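Local atomic coordinates of class D beta-lactamase (PDB entry 4IED), a protein that probably hydrolyses the beta-lactam ring of penicillin-type antibiotics to a substituted beta-amino acid, giving the bacterium resistance. Residues I215-L228 / R239-I253. Sequence-based numbering, arbitrary orientation. Where two conformers were deposited one is given.
Sequences IETSDNIYSFAINL and REEIVREYFKNINVI
With CG1 of Ile215 turned beside its own backbone N (chi1 -63°) and the chain then extended, the terminal CD1 lands on one face of the Phe247 ring, 3.7 Å from the ring centroid, in a CH-pi contact; the opposite face is covered by CD2 of Tyr246. Phe247 therefore sits flat between two neighbours, a place that suits a broad apolar ring. The same ring directs its edge at the face of Tyr222, in an offset edge-to-face pair with planes at 68°, and its CE1 comes within 3.5 Å of Tyr222 CB. Phe224 meets the Phe247 ring obliquely, and the three rings form an aromatic cluster.

Val243 and Val252 each use their two methyls on different partners, which the short beta-branched side chain allows. Val243 places CG1 anti to its backbone N (chi1 176°), over the centre of the Phe224 ring, 3.9 Å from the centroid, while CG2 turns to Ile226 CG2. Val252 divides its methyls likewise: CG1 meets Ile215 CG2 tip to tip at 3.6 Å, and CG2 lies over a face of Tyr222, 3.6 Å from CE1. A Schellman motif closes the helix after Asn249, with Asn251 as its C-prime residue; its positive phi turns the chain and brings Val252 back to the sheet. Farther along, the longer branch of Ile226 carries CD1 tightly onto Ile242 CG2 at 3.5 Å, leaving its CG2 for Val243, and Leu228 reaches the backbone of Arg239 with its terminal CD1.

No hydrogen bond joins the two segments; apolar side chains hold them together. Alternate residues of strand 221-228 face the helix, whereas Ser223 and Ala225 point away and touch helix 154-165. This is the C-terminal helix packed against the central antiparallel sheet, with helix 16-25 alongside and helix 154-165 across the sheet, as in the alpha/beta domain of the serine beta-lactamase and penicillin-binding transpeptidase fold.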
loop_
_atom_site.group_PDB
_atom_site.type_symbol
_atom_site.label_atom_id
_atom_site.label_comp_id
_atom_site.label_asym_id
_atom_site.label_seq_id
_atom_site.Cartn_x
_atom_site.Cartn_y
_atom_site.Cartn_z
ATOM N N ILE A 215 -7.975 4.472 -8.065
ATOM C CA ILE A 215 -8.863 5.625 -8.327
ATOM C C ILE A 215 -10.101 5.023 -8.989
ATOM O O ILE A 215 -10.032 4.381 -10.036
ATOM C CB ILE A 215 -8.268 6.701 -9.231
ATOM C CG1 ILE A 215 -7.066 7.295 -8.586
ATOM C CG2 ILE A 215 -9.282 7.825 -9.425
ATOM C CD1 ILE A 215 -6.344 8.298 -9.448
ATOM N N GLU A 216 -11.254 5.287 -8.344
ATOM C CA GLU A 216 -12.564 4.904 -8.917
ATOM C C GLU A 216 -13.204 6.155 -9.506
ATOM O O GLU A 216 -13.319 7.200 -8.821
ATOM C CB GLU A 216 -13.476 4.206 -7.903
ATOM C CG GLU A 216 -14.747 3.761 -8.605
ATOM C CD GLU A 216 -15.500 2.595 -7.979
ATOM O OE1 GLU A 216 -16.513 2.163 -8.586
ATOM O OE2 GLU A 216 -15.141 2.028 -6.946
ATOM N N THR A 217 -13.688 6.032 -10.718
ATOM C CA THR A 217 -14.452 7.063 -11.411
ATOM C C THR A 217 -15.865 6.550 -11.664
ATOM O O THR A 217 -16.194 5.511 -11.129
ATOM C CB THR A 217 -13.763 7.442 -12.687
ATOM O OG1 THR A 217 -13.801 6.317 -13.590
ATOM C CG2 THR A 217 -12.291 7.843 -12.474
ATOM N N SER A 218 -16.688 7.334 -12.368
ATOM C CA SER A 218 -18.062 6.933 -12.552
ATOM C C SER A 218 -18.182 5.621 -13.290
ATOM O O SER A 218 -19.210 4.930 -13.169
ATOM C CB SER A 218 -18.841 8.055 -13.310
ATOM O OG SER A 218 -18.325 8.172 -14.624
ATOM N N ASP A 219 -17.194 5.253 -14.101
ATOM C CA ASP A 219 -17.279 4.029 -14.865
ATOM C C ASP A 219 -16.002 3.240 -15.042
ATOM O O ASP A 219 -15.954 2.317 -15.833
ATOM C CB ASP A 219 -17.926 4.166 -16.225
ATOM C CG ASP A 219 -17.062 4.959 -17.188
ATOM O OD1 ASP A 219 -16.012 5.515 -16.716
ATOM O OD2 ASP A 219 -17.380 5.053 -18.357
ATOM N N ASN A 220 -14.993 3.506 -14.220
ATOM C CA ASN A 220 -13.772 2.760 -14.268
ATOM C C ASN A 220 -13.062 2.749 -12.911
ATOM O O ASN A 220 -13.448 3.430 -11.959
ATOM C CB ASN A 220 -12.856 3.400 -15.338
ATOM C CG ASN A 220 -11.861 2.436 -15.947
ATOM O OD1 ASN A 220 -11.690 1.318 -15.466
ATOM N ND2 ASN A 220 -11.226 2.863 -17.082
ATOM N N ILE A 221 -12.087 1.853 -12.818
ATOM C CA ILE A 221 -11.176 1.753 -11.632
ATOM C C ILE A 221 -9.786 1.563 -12.168
ATOM O O ILE A 221 -9.523 0.672 -12.949
ATOM C CB ILE A 221 -11.466 0.555 -10.706
ATOM C CG1 ILE A 221 -12.921 0.590 -10.273
ATOM C CG2 ILE A 221 -10.541 0.579 -9.533
ATOM C CD1 ILE A 221 -13.388 -0.596 -9.466
ATOM N N TYR A 222 -8.872 2.470 -11.731
ATOM C CA TYR A 222 -7.451 2.438 -12.103
ATOM C C TYR A 222 -6.665 2.050 -10.903
ATOM O O TYR A 222 -6.574 2.826 -9.958
ATOM C CB TYR A 222 -6.992 3.810 -12.629
ATOM C CG TYR A 222 -7.817 4.359 -13.757
ATOM C CD1 TYR A 222 -8.981 5.077 -13.455
ATOM C CD2 TYR A 222 -7.428 4.234 -15.101
ATOM C CE1 TYR A 222 -9.786 5.628 -14.420
ATOM C CE2 TYR A 222 -8.321 4.723 -16.072
ATOM C CZ TYR A 222 -9.464 5.413 -15.730
ATOM O OH TYR A 222 -10.361 5.937 -16.731
ATOM N N SER A 223 -6.107 0.827 -10.902
ATOM C CA SER A 223 -5.328 0.384 -9.753
ATOM C C SER A 223 -3.854 0.654 -10.084
ATOM O O SER A 223 -3.425 0.533 -11.234
ATOM C CB SER A 223 -5.496 -1.089 -9.542
ATOM O OG SER A 223 -6.849 -1.331 -9.080
ATOM N N PHE A 224 -3.091 1.070 -9.099
ATOM C CA PHE A 224 -1.716 1.528 -9.396
ATOM C C PHE A 224 -0.781 1.174 -8.260
ATOM O O PHE A 224 -1.081 0.960 -7.111
ATOM C CB PHE A 224 -1.661 3.035 -9.614
ATOM C CG PHE A 224 -1.951 3.848 -8.359
ATOM C CD1 PHE A 224 -0.921 4.173 -7.442
ATOM C CD2 PHE A 224 -3.228 4.327 -8.129
ATOM C CE1 PHE A 224 -1.182 4.893 -6.318
ATOM C CE2 PHE A 224 -3.477 5.064 -6.984
ATOM C CZ PHE A 224 -2.458 5.318 -6.084
ATOM N N ALA A 225 0.494 1.051 -8.708
ATOM C CA ALA A 225 1.717 0.980 -7.844
ATOM C C ALA A 225 2.938 1.607 -8.465
ATOM O O ALA A 225 3.253 1.286 -9.617
ATOM C CB ALA A 225 2.020 -0.471 -7.517
ATOM N N ILE A 226 3.555 2.466 -7.659
ATOM C CA ILE A 226 4.863 3.041 -8.024
ATOM C C ILE A 226 5.802 2.661 -6.911
ATOM O O ILE A 226 5.476 2.615 -5.732
ATOM C CB ILE A 226 4.779 4.563 -8.206
ATOM C CG1 ILE A 226 6.098 5.149 -8.828
ATOM C CG2 ILE A 226 4.456 5.320 -6.931
ATOM C CD1 ILE A 226 5.861 6.559 -9.299
ATOM N N ASN A 227 7.025 2.340 -7.325
ATOM C CA ASN A 227 8.168 2.367 -6.355
ATOM C C ASN A 227 9.373 2.987 -7.007
ATOM O O ASN A 227 9.564 2.996 -8.202
ATOM C CB ASN A 227 8.421 0.983 -5.705
ATOM C CG ASN A 227 8.957 -0.067 -6.662
ATOM O OD1 ASN A 227 10.006 0.051 -7.234
ATOM N ND2 ASN A 227 8.240 -1.201 -6.740
ATOM N N LEU A 228 10.156 3.622 -6.161
ATOM C CA LEU A 228 11.299 4.463 -6.619
ATOM C C LEU A 228 12.418 4.285 -5.639
ATOM O O LEU A 228 12.206 4.099 -4.468
ATOM C CB LEU A 228 10.878 5.986 -6.494
ATOM C CG LEU A 228 9.588 6.476 -7.171
ATOM C CD1 LEU A 228 9.126 7.876 -6.717
ATOM C CD2 LEU A 228 9.952 6.385 -8.681
ATOM N N ARG A 239 6.749 10.278 -4.884
ATOM C CA ARG A 239 5.904 9.042 -5.121
ATOM C C ARG A 239 4.531 9.455 -5.586
ATOM O O ARG A 239 4.092 9.060 -6.686
ATOM C CB ARG A 239 5.812 8.241 -3.884
ATOM C CG ARG A 239 7.151 7.857 -3.231
ATOM C CD ARG A 239 6.928 7.219 -1.901
ATOM N NE ARG A 239 6.429 8.222 -0.927
ATOM C CZ ARG A 239 6.249 8.051 0.380
ATOM N NH1 ARG A 239 6.592 6.889 0.941
ATOM N NH2 ARG A 239 5.833 9.044 1.115
ATOM N N GLU A 240 3.829 10.275 -4.749
ATOM C CA GLU A 240 2.457 10.702 -5.064
ATOM C C GLU A 240 2.492 11.772 -6.184
ATOM O O GLU A 240 1.561 11.777 -6.999
ATOM C CB GLU A 240 1.859 11.243 -3.831
ATOM C CG GLU A 240 0.419 11.711 -4.107
ATOM C CD GLU A 240 -0.401 11.850 -2.836
ATOM O OE1 GLU A 240 -1.605 12.285 -2.959
ATOM O OE2 GLU A 240 -0.003 11.574 -1.711
ATOM N N GLU A 241 3.530 12.614 -6.309
ATOM C CA GLU A 241 3.591 13.597 -7.381
ATOM C C GLU A 241 3.534 12.897 -8.722
ATOM O O GLU A 241 2.775 13.303 -9.621
ATOM C CB GLU A 241 4.870 14.423 -7.271
ATOM C CG GLU A 241 4.802 15.476 -6.177
ATOM C CD GLU A 241 6.114 16.227 -5.996
ATOM O OE1 GLU A 241 7.055 16.027 -6.914
ATOM O OE2 GLU A 241 6.214 17.035 -4.995
ATOM N N ILE A 242 4.319 11.837 -8.931
ATOM C CA ILE A 242 4.365 11.206 -10.234
ATOM C C ILE A 242 3.024 10.541 -10.560
ATOM O O ILE A 242 2.495 10.636 -11.675
ATOM C CB ILE A 242 5.526 10.147 -10.326
ATOM C CG1 ILE A 242 6.845 10.911 -10.316
ATOM C CG2 ILE A 242 5.331 9.207 -11.513
ATOM C CD1 ILE A 242 8.038 10.050 -10.011
ATOM N N VAL A 243 2.486 9.856 -9.544
ATOM C CA VAL A 243 1.150 9.271 -9.748
ATOM C C VAL A 243 0.087 10.289 -10.114
ATOM O O VAL A 243 -0.648 10.101 -11.134
ATOM C CB VAL A 243 0.742 8.442 -8.518
ATOM C CG1 VAL A 243 -0.699 7.912 -8.687
ATOM C CG2 VAL A 243 1.693 7.274 -8.347
ATOM N N ARG A 244 0.057 11.412 -9.403
ATOM C CA ARG A 244 -0.948 12.455 -9.759
ATOM C C ARG A 244 -0.666 13.039 -11.100
ATOM O O ARG A 244 -1.576 13.384 -11.844
ATOM C CB ARG A 244 -0.959 13.505 -8.635
ATOM C CG ARG A 244 -1.634 13.096 -7.374
ATOM C CD ARG A 244 -1.608 14.135 -6.263
ATOM N NE ARG A 244 -2.459 13.767 -5.158
ATOM C CZ ARG A 244 -3.735 14.103 -5.084
ATOM N NH1 ARG A 244 -4.354 14.756 -6.040
ATOM N NH2 ARG A 244 -4.423 13.695 -4.012
ATOM N N GLU A 245 0.605 13.194 -11.513
ATOM C CA GLU A 245 0.898 13.818 -12.806
ATOM C C GLU A 245 0.360 12.898 -13.909
ATOM O O GLU A 245 -0.227 13.356 -14.887
ATOM C CB GLU A 245 2.414 14.110 -12.941
ATOM C CG GLU A 245 2.834 15.350 -12.137
ATOM C CD GLU A 245 4.275 15.818 -12.256
ATOM O OE1 GLU A 245 4.833 15.750 -13.375
ATOM O OE2 GLU A 245 4.768 16.364 -11.182
ATOM N N TYR A 246 0.554 11.586 -13.798
ATOM C CA TYR A 246 0.028 10.681 -14.803
ATOM C C TYR A 246 -1.496 10.758 -14.834
ATOM O O TYR A 246 -2.107 10.834 -15.932
ATOM C CB TYR A 246 0.452 9.216 -14.483
ATOM C CG TYR A 246 -0.246 8.191 -15.364
ATOM C CD1 TYR A 246 0.201 7.989 -16.630
ATOM C CD2 TYR A 246 -1.338 7.478 -14.928
ATOM C CE1 TYR A 246 -0.405 7.127 -17.546
ATOM C CE2 TYR A 246 -2.005 6.619 -15.838
ATOM C CZ TYR A 246 -1.517 6.432 -17.103
ATOM O OH TYR A 246 -2.100 5.541 -18.007
ATOM N N PHE A 247 -2.160 10.699 -13.679
ATOM C CA PHE A 247 -3.643 10.720 -13.690
ATOM C C PHE A 247 -4.232 12.069 -14.109
ATOM O O PHE A 247 -5.331 12.086 -14.668
ATOM C CB PHE A 247 -4.207 10.200 -12.400
ATOM C CG PHE A 247 -4.103 8.712 -12.262
ATOM C CD1 PHE A 247 -4.897 7.880 -13.084
ATOM C CD2 PHE A 247 -3.311 8.135 -11.319
ATOM C CE1 PHE A 247 -4.792 6.560 -13.047
ATOM C CE2 PHE A 247 -3.223 6.730 -11.269
ATOM C CZ PHE A 247 -4.003 5.969 -12.094
ATOM N N LYS A 248 -3.446 13.151 -14.012
ATOM C CA LYS A 248 -3.899 14.445 -14.548
ATOM C C LYS A 248 -3.746 14.387 -16.082
ATOM O O LYS A 248 -4.675 14.867 -16.818
ATOM C CB LYS A 248 -3.077 15.573 -13.951
ATOM C CG LYS A 248 -3.568 15.950 -12.530
ATOM C CD LYS A 248 -2.825 17.035 -11.831
ATOM C CE LYS A 248 -1.325 16.784 -11.562
ATOM N NZ LYS A 248 -0.675 17.986 -11.053
ATOM N N ASN A 249 -2.672 13.783 -16.614
ATOM C CA ASN A 249 -2.442 13.637 -18.061
ATOM C C ASN A 249 -3.570 12.902 -18.793
ATOM O O ASN A 249 -3.919 13.231 -19.905
ATOM C CB ASN A 249 -1.123 12.887 -18.302
ATOM C CG ASN A 249 -0.776 12.781 -19.781
ATOM O OD1 ASN A 249 -0.805 11.697 -20.375
ATOM N ND2 ASN A 249 -0.410 13.862 -20.355
ATOM N N ILE A 250 -4.145 11.930 -18.118
ATOM C CA ILE A 250 -5.202 11.144 -18.656
ATOM C C ILE A 250 -6.595 11.595 -18.170
ATOM O O ILE A 250 -7.610 10.931 -18.393
ATOM C CB ILE A 250 -5.028 9.630 -18.553
ATOM C CG1 ILE A 250 -5.005 9.141 -17.118
ATOM C CG2 ILE A 250 -3.756 9.132 -19.216
ATOM C CD1 ILE A 250 -5.328 7.660 -17.011
ATOM N N ASN A 251 -6.632 12.799 -17.564
ATOM C CA ASN A 251 -7.892 13.457 -17.204
ATOM C C ASN A 251 -8.791 12.713 -16.216
ATOM O O ASN A 251 -9.924 12.969 -16.149
ATOM C CB ASN A 251 -8.605 13.795 -18.509
ATOM C CG ASN A 251 -7.817 14.870 -19.321
ATOM O OD1 ASN A 251 -7.818 16.047 -18.862
ATOM N ND2 ASN A 251 -7.158 14.537 -20.519
ATOM N N VAL A 252 -8.187 11.827 -15.405
ATOM C CA VAL A 252 -8.845 11.163 -14.322
ATOM C C VAL A 252 -8.969 12.092 -13.105
ATOM O O VAL A 252 -9.995 12.191 -12.414
ATOM C CB VAL A 252 -8.128 9.819 -14.021
ATOM C CG1 VAL A 252 -8.657 9.198 -12.714
ATOM C CG2 VAL A 252 -8.338 8.845 -15.179
ATOM N N ILE A 253 -7.830 12.755 -12.764
ATOM C CA ILE A 253 -7.827 13.826 -11.782
ATOM C C ILE A 253 -8.058 15.097 -12.552
ATOM O O ILE A 253 -7.375 15.370 -13.545
ATOM C CB ILE A 253 -6.545 13.839 -10.909
ATOM C CG1 ILE A 253 -6.438 12.595 -10.093
ATOM C CG2 ILE A 253 -6.538 14.959 -9.903
ATOM C CD1 ILE A 253 -5.062 12.441 -9.380
#